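Local coordinates for CrtC domain-containing protein (Fusarium vanettenii 77-13-4, PDB 7A0Q) that probably hydrates the isoflavonoid phytoalexin kievitone, acting as a secreted fungal lyase built from two lipocalin-like domains, at residues S62-T67 and K200-Y205; T36-I41 and A255-L260. One frame throughout, in Å; residues are numbered along the deposited sequence.

How the contacts relate
Both contacts join parts of the chain far apart in sequence, contact 1 within the span that contact 2 brackets. Contact 1 (62-67 with 200-205) is buried, its centre about 12 Å from that of the chain; it pairs two strands of the N-terminal lipocalin-like part and sends polar side chains to Gln-223 and Tyr-336 on the eight-stranded C-terminal barrel. Contact 2 (36-41 with 255-260) lies at the surface, about 21 Å from the chain centre, where an N-terminal loop meets a hairpin turn of that barrel. The centres of contacts 1 and 2 are about 23 Å apart. An imidazole, probably from the crystallisation liquor, lies about 6 Å from the side chain of Trp-204.

Contact 1 of 2, residues S62-T67 and K200-Y205; sequences SSYITT and KSHTWY
Ser-62 to Tyr-64 and His-202 to Trp-204 pair as antiparallel strands of the N-terminal lipocalin-like domain, their axes 4.6 Å apart at closest approach. Ser-62 with Trp-204 and Tyr-64 with His-202 are hydrogen-bonded pairs, each closed by two N-H to O bonds; Ser-63 with Thr-203 is the non-hydrogen-bonded pair between them. There the CA atoms come within 4.1 Å, and short hydroxyl side chains suit this close approach: Ser-63 OG and Thr-203 OG1 hydrogen-bond at 2.7 Å, and Thr-203 OG1 also reaches Thr-183 on strand 171-189.

Tyr-64 and His-202 share the other face of the sheet with Ser-62 and Trp-204. His-202 CG sits between its backbone N and carbonyl carbon (chi1 65°), and the end of the side chain comes nearer the neighbouring strand. The rings are nearly parallel, 17° between planes, but slid so far that they barely overlap: Tyr-64 CD1 sits over one imidazole face, 3.3 Å from His-202 CE1, and Tyr-64 CB makes a CH-pi contact with the same ring. Imidazole suits this place because both nitrogens find partners, ND1 with Pro-179 O and NE2 with Tyr-336 OH. Gln-223 similarly binds both Tyr-64 OH and Ser-62 OG, tying this face to the C-terminal barrel.

Beyond the paired residues, side-chain oxygens take over. Ser-201 OG accepts from Thr-66 N at 3.0 Å and also bonds to Asp-197 O, while Thr-66 OG1 donates to Lys-200 O at 2.8 Å, in the carbonyl plane.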
loop_
_atom_site.group_PDB
_atom_site.type_symbol
_atom_site.label_atom_id
_atom_site.label_comp_id
_atom_site.label_asym_id
_atom_site.label_seq_id
_atom_site.Cartn_x
_atom_site.Cartn_y
_atom_site.Cartn_z
ATOM N N SER A 62 4.341 -0.968 -2.569
ATOM C CA SER A 62 4.443 0.219 -3.419
ATOM C C SER A 62 5.858 0.778 -3.310
ATOM O O SER A 62 6.285 1.203 -2.232
ATOM C CB SER A 62 3.375 1.247 -3.044
ATOM O OG SER A 62 3.585 1.781 -1.744
ATOM N N SER A 63 6.596 0.733 -4.415
ATOM C CA SER A 63 7.980 1.189 -4.433
ATOM C C SER A 63 8.054 2.570 -5.058
ATOM O O SER A 63 7.560 2.777 -6.171
ATOM C CB SER A 63 8.871 0.217 -5.209
ATOM O OG SER A 63 8.891 -1.059 -4.594
ATOM N N TYR A 64 8.643 3.505 -4.320
ATOM C CA TYR A 64 8.897 4.863 -4.779
ATOM C C TYR A 64 10.352 4.907 -5.226
ATOM O O TYR A 64 11.257 4.865 -4.390
ATOM C CB TYR A 64 8.625 5.855 -3.652
ATOM C CG TYR A 64 7.232 5.757 -3.052
ATOM C CD1 TYR A 64 6.947 4.851 -2.034
ATOM C CD2 TYR A 64 6.207 6.579 -3.512
ATOM C CE1 TYR A 64 5.666 4.771 -1.486
ATOM C CE2 TYR A 64 4.940 6.515 -2.981
ATOM C CZ TYR A 64 4.671 5.612 -1.972
ATOM O OH TYR A 64 3.396 5.580 -1.470
ATOM N N ILE A 65 10.575 4.974 -6.540
ATOM C CA ILE A 65 11.858 4.626 -7.142
ATOM C C ILE A 65 12.478 5.857 -7.797
ATOM O O ILE A 65 11.792 6.599 -8.502
ATOM C CB ILE A 65 11.689 3.500 -8.181
ATOM C CG1 ILE A 65 11.456 2.148 -7.488
ATOM C CG2 ILE A 65 12.896 3.445 -9.120
ATOM C CD1 ILE A 65 10.934 1.080 -8.413
ATOM N N THR A 66 13.767 6.076 -7.545
ATOM C CA THR A 66 14.624 6.852 -8.437
ATOM C C THR A 66 15.617 5.881 -9.060
ATOM O O THR A 66 16.251 5.105 -8.340
ATOM C CB THR A 66 15.377 7.965 -7.702
ATOM O OG1 THR A 66 14.461 8.768 -6.945
ATOM C CG2 THR A 66 16.115 8.858 -8.705
ATOM N N THR A 67 15.730 5.901 -10.393
ATOM C CA THR A 67 16.685 5.035 -11.062
ATOM C C THR A 67 18.070 5.680 -11.062
ATOM O O THR A 67 18.232 6.853 -10.709
ATOM C CB THR A 67 16.255 4.744 -12.496
ATOM O OG1 THR A 67 16.218 5.977 -13.221
ATOM C CG2 THR A 67 14.869 4.079 -12.540
ATOM N N LYS A 200 17.973 6.612 -3.127
ATOM C CA LYS A 200 16.926 7.565 -3.464
ATOM C C LYS A 200 15.625 6.844 -3.789
ATOM O O LYS A 200 14.844 7.280 -4.634
ATOM C CB LYS A 200 17.377 8.467 -4.610
ATOM C CG LYS A 200 18.519 9.390 -4.179
ATOM C CD LYS A 200 19.077 10.212 -5.325
ATOM C CE LYS A 200 20.148 11.181 -4.813
ATOM N NZ LYS A 200 20.778 11.957 -5.918
ATOM N N SER A 201 15.367 5.746 -3.081
ATOM C CA SER A 201 14.197 4.904 -3.306
ATOM C C SER A 201 13.728 4.368 -1.953
ATOM O O SER A 201 14.492 4.322 -0.987
ATOM C CB SER A 201 14.525 3.719 -4.229
ATOM O OG SER A 201 14.906 4.147 -5.540
ATOM N N HIS A 202 12.465 3.946 -1.888
ATOM C CA HIS A 202 12.021 3.167 -0.735
ATOM C C HIS A 202 10.748 2.433 -1.106
ATOM O O HIS A 202 10.063 2.794 -2.059
ATOM C CB HIS A 202 11.789 4.031 0.515
ATOM C CG HIS A 202 10.664 5.012 0.378
ATOM N ND1 HIS A 202 9.409 4.804 0.924
ATOM C CD2 HIS A 202 10.608 6.216 -0.242
ATOM C CE1 HIS A 202 8.635 5.841 0.646
ATOM N NE2 HIS A 202 9.336 6.708 -0.064
ATOM N N THR A 203 10.443 1.394 -0.337
ATOM C CA THR A 203 9.254 0.588 -0.582
ATOM C C THR A 203 8.423 0.537 0.687
ATOM O O THR A 203 8.959 0.301 1.773
ATOM C CB THR A 203 9.627 -0.836 -1.031
ATOM O OG1 THR A 203 10.287 -0.770 -2.299
ATOM C CG2 THR A 203 8.387 -1.732 -1.174
ATOM N N TRP A 204 7.118 0.761 0.550
ATOM C CA TRP A 204 6.166 0.477 1.612
ATOM C C TRP A 204 5.616 -0.908 1.315
ATOM O O TRP A 204 4.961 -1.115 0.287
ATOM C CB TRP A 204 5.048 1.512 1.656
ATOM C CG TRP A 204 4.003 1.264 2.741
ATOM C CD1 TRP A 204 3.218 0.145 2.911
ATOM C CD2 TRP A 204 3.634 2.172 3.783
ATOM N NE1 TRP A 204 2.380 0.315 3.996
ATOM C CE2 TRP A 204 2.619 1.550 4.547
ATOM C CE3 TRP A 204 4.057 3.457 4.139
ATOM C CZ2 TRP A 204 2.024 2.175 5.645
ATOM C CZ3 TRP A 204 3.452 4.081 5.227
ATOM C CH2 TRP A 204 2.460 3.434 5.972
ATOM N N TYR A 205 5.919 -1.853 2.193
ATOM C CA TYR A 205 5.377 -3.198 2.125
ATOM C C TYR A 205 4.236 -3.300 3.130
ATOM O O TYR A 205 4.405 -2.959 4.305
ATOM C CB TYR A 205 6.478 -4.218 2.425
ATOM C CG TYR A 205 5.966 -5.628 2.572
ATOM C CD1 TYR A 205 5.753 -6.421 1.440
ATOM C CD2 TYR A 205 5.718 -6.177 3.829
ATOM C CE1 TYR A 205 5.286 -7.714 1.557
ATOM C CE2 TYR A 205 5.240 -7.477 3.957
ATOM C CZ TYR A 205 5.038 -8.234 2.820
ATOM O OH TYR A 205 4.581 -9.524 2.952
#

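Contact 2 of 2, residues T36-I41 and A255-L260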
loop_
_atom_site.group_PDB
_atom_site.type_symbol
_atom_site.label_atom_id
_atom_site.label_comp_id
_atom_site.label_asym_id
_atom_site.label_seq_id
_atom_site.Cartn_x
_atom_site.Cartn_y
_atom_site.Cartn_z
ATOM N N THR A 36 11.080 -3.669 14.334
ATOM C CA THR A 36 10.172 -3.618 15.469
ATOM C C THR A 36 10.679 -2.697 16.567
ATOM O O THR A 36 10.107 -2.674 17.662
ATOM C CB THR A 36 9.916 -5.028 16.017
ATOM O OG1 THR A 36 11.157 -5.740 16.107
ATOM C CG2 THR A 36 8.977 -5.793 15.084
ATOM N N GLY A 37 11.750 -1.951 16.296
ATOM C CA GLY A 37 12.222 -0.932 17.219
ATOM C C GLY A 37 12.611 -1.510 18.563
ATOM O O GLY A 37 13.367 -2.479 18.663
ATOM N N THR A 38 12.078 -0.918 19.623
ATOM C CA THR A 38 12.377 -1.371 20.973
ATOM C C THR A 38 11.593 -2.613 21.389
ATOM O O THR A 38 11.926 -3.213 22.422
ATOM C CB THR A 38 12.078 -0.251 21.969
ATOM O OG1 THR A 38 10.665 -0.029 21.985
ATOM C CG2 THR A 38 12.773 1.041 21.567
ATOM N N ASN A 39 10.555 -2.993 20.637
ATOM C CA ASN A 39 9.610 -4.056 20.998
ATOM C C ASN A 39 8.905 -3.777 22.328
ATOM O O ASN A 39 8.362 -4.696 22.967
ATOM C CB ASN A 39 10.297 -5.434 21.014
ATOM C CG ASN A 39 10.622 -5.926 19.623
ATOM O OD1 ASN A 39 9.783 -6.516 18.941
ATOM N ND2 ASN A 39 11.848 -5.660 19.175
ATOM N N ALA A 40 8.878 -2.508 22.739
ATOM C CA ALA A 40 8.249 -2.124 23.998
ATOM C C ALA A 40 6.727 -2.179 23.921
ATOM O O ALA A 40 6.062 -2.380 24.944
ATOM C CB ALA A 40 8.688 -0.717 24.395
ATOM N N ILE A 41 6.163 -1.964 22.738
ATOM C CA ILE A 41 4.719 -2.028 22.537
ATOM C C ILE A 41 4.367 -3.469 22.200
ATOM O O ILE A 41 4.910 -4.013 21.225
ATOM C CB ILE A 41 4.266 -1.075 21.425
ATOM C CG1 ILE A 41 4.476 0.380 21.872
ATOM C CG2 ILE A 41 2.805 -1.343 21.077
ATOM C CD1 ILE A 41 4.435 1.377 20.739
ATOM N N ALA A 255 8.445 8.845 15.596
ATOM C CA ALA A 255 9.776 8.457 16.025
ATOM C C ALA A 255 9.698 7.539 17.240
ATOM O O ALA A 255 8.716 7.537 17.985
ATOM C CB ALA A 255 10.608 9.699 16.359
ATOM N N ASN A 256 10.757 6.750 17.437
ATOM C CA ASN A 256 10.940 5.977 18.667
ATOM C C ASN A 256 9.768 5.027 18.936
ATOM O O ASN A 256 9.406 4.785 20.088
ATOM C CB ASN A 256 11.172 6.914 19.858
ATOM C CG ASN A 256 12.357 7.852 19.633
ATOM O OD1 ASN A 256 13.497 7.404 19.518
ATOM N ND2 ASN A 256 12.089 9.152 19.565
ATOM N N ASP A 257 9.190 4.470 17.864
ATOM C CA ASP A 257 8.054 3.539 17.874
ATOM C C ASP A 257 6.729 4.198 18.277
ATOM O O ASP A 257 5.711 3.490 18.381
ATOM C CB ASP A 257 8.246 2.336 18.815
ATOM C CG ASP A 257 9.587 1.641 18.656
ATOM O OD1 ASP A 257 10.381 2.002 17.762
ATOM O OD2 ASP A 257 9.838 0.714 19.456
ATOM N N GLU A 258 6.703 5.501 18.550
ATOM C CA GLU A 258 5.468 6.118 19.043
ATOM C C GLU A 258 4.346 5.960 18.015
ATOM O O GLU A 258 4.546 6.185 16.820
ATOM C CB GLU A 258 5.715 7.597 19.350
ATOM C CG GLU A 258 6.748 7.826 20.461
ATOM C CD GLU A 258 7.387 9.205 20.408
ATOM O OE1 GLU A 258 6.825 10.112 19.749
ATOM O OE2 GLU A 258 8.457 9.376 21.026
ATOM N N THR A 259 3.162 5.557 18.476
ATOM C CA THR A 259 2.071 5.227 17.566
ATOM C C THR A 259 0.813 5.972 17.997
ATOM O O THR A 259 0.406 5.879 19.158
ATOM C CB THR A 259 1.824 3.708 17.538
ATOM O OG1 THR A 259 3.048 3.023 17.215
ATOM C CG2 THR A 259 0.776 3.338 16.490
ATOM N N LEU A 260 0.224 6.728 17.070
ATOM C CA LEU A 260 -1.003 7.485 17.312
ATOM C C LEU A 260 -2.166 6.796 16.611
ATOM O O LEU A 260 -2.060 6.419 15.443
ATOM C CB LEU A 260 -0.871 8.929 16.808
ATOM C CG LEU A 260 0.509 9.559 17.026
ATOM C CD1 LEU A 260 0.564 10.968 16.432
ATOM C CD2 LEU A 260 0.852 9.575 18.509
HETATM O O HOH W 1 7.715 -0.969 20.294
#
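Thr-38 and Asp-257 join two tight turns at the protein surface: a type II' turn from Thr-36 to Asn-39 in the N-terminal loop and a type I' turn from Ala-255 to Glu-258, which links strands 245-253 and 259-275 of the lipocalin barrel as a beta hairpin. Asp-257 CG lies anti to its own carbonyl carbon (chi1 -48°), and the carboxylate reaches the loop. OD2 accepts from Thr-38 N at 2.8 Å through its syn lone pair, and from Thr-38 OG1 at 2.8 Å on the anti side, 32° out of the carboxylate plane. A water gives OD2 a third donor and accepts from Ile-41 N, so one carboxylate oxygen is gripped by two groups of Thr-38 and, through water, linked to Ile-41 N.

Thr-38 OG1 lies between its backbone N and carbonyl carbon (chi1 67°). Threonine suits position 38 because this hydroxyl works twice: it donates to Asp-257 and accepts from Ala-40 N, making an ST turn. Gly-37 has a positive phi, which favours glycine, and the absence of a side chain lets its CA lie 3.5 Å from Asp-257 OD1. Ile-41 adds a van der Waals contact, its CD1 methyl 3.4 Å from Asp-257 O; that same carbonyl oxygen accepts a hydrogen bond from Thr-259 OG1 at 2.9 Å.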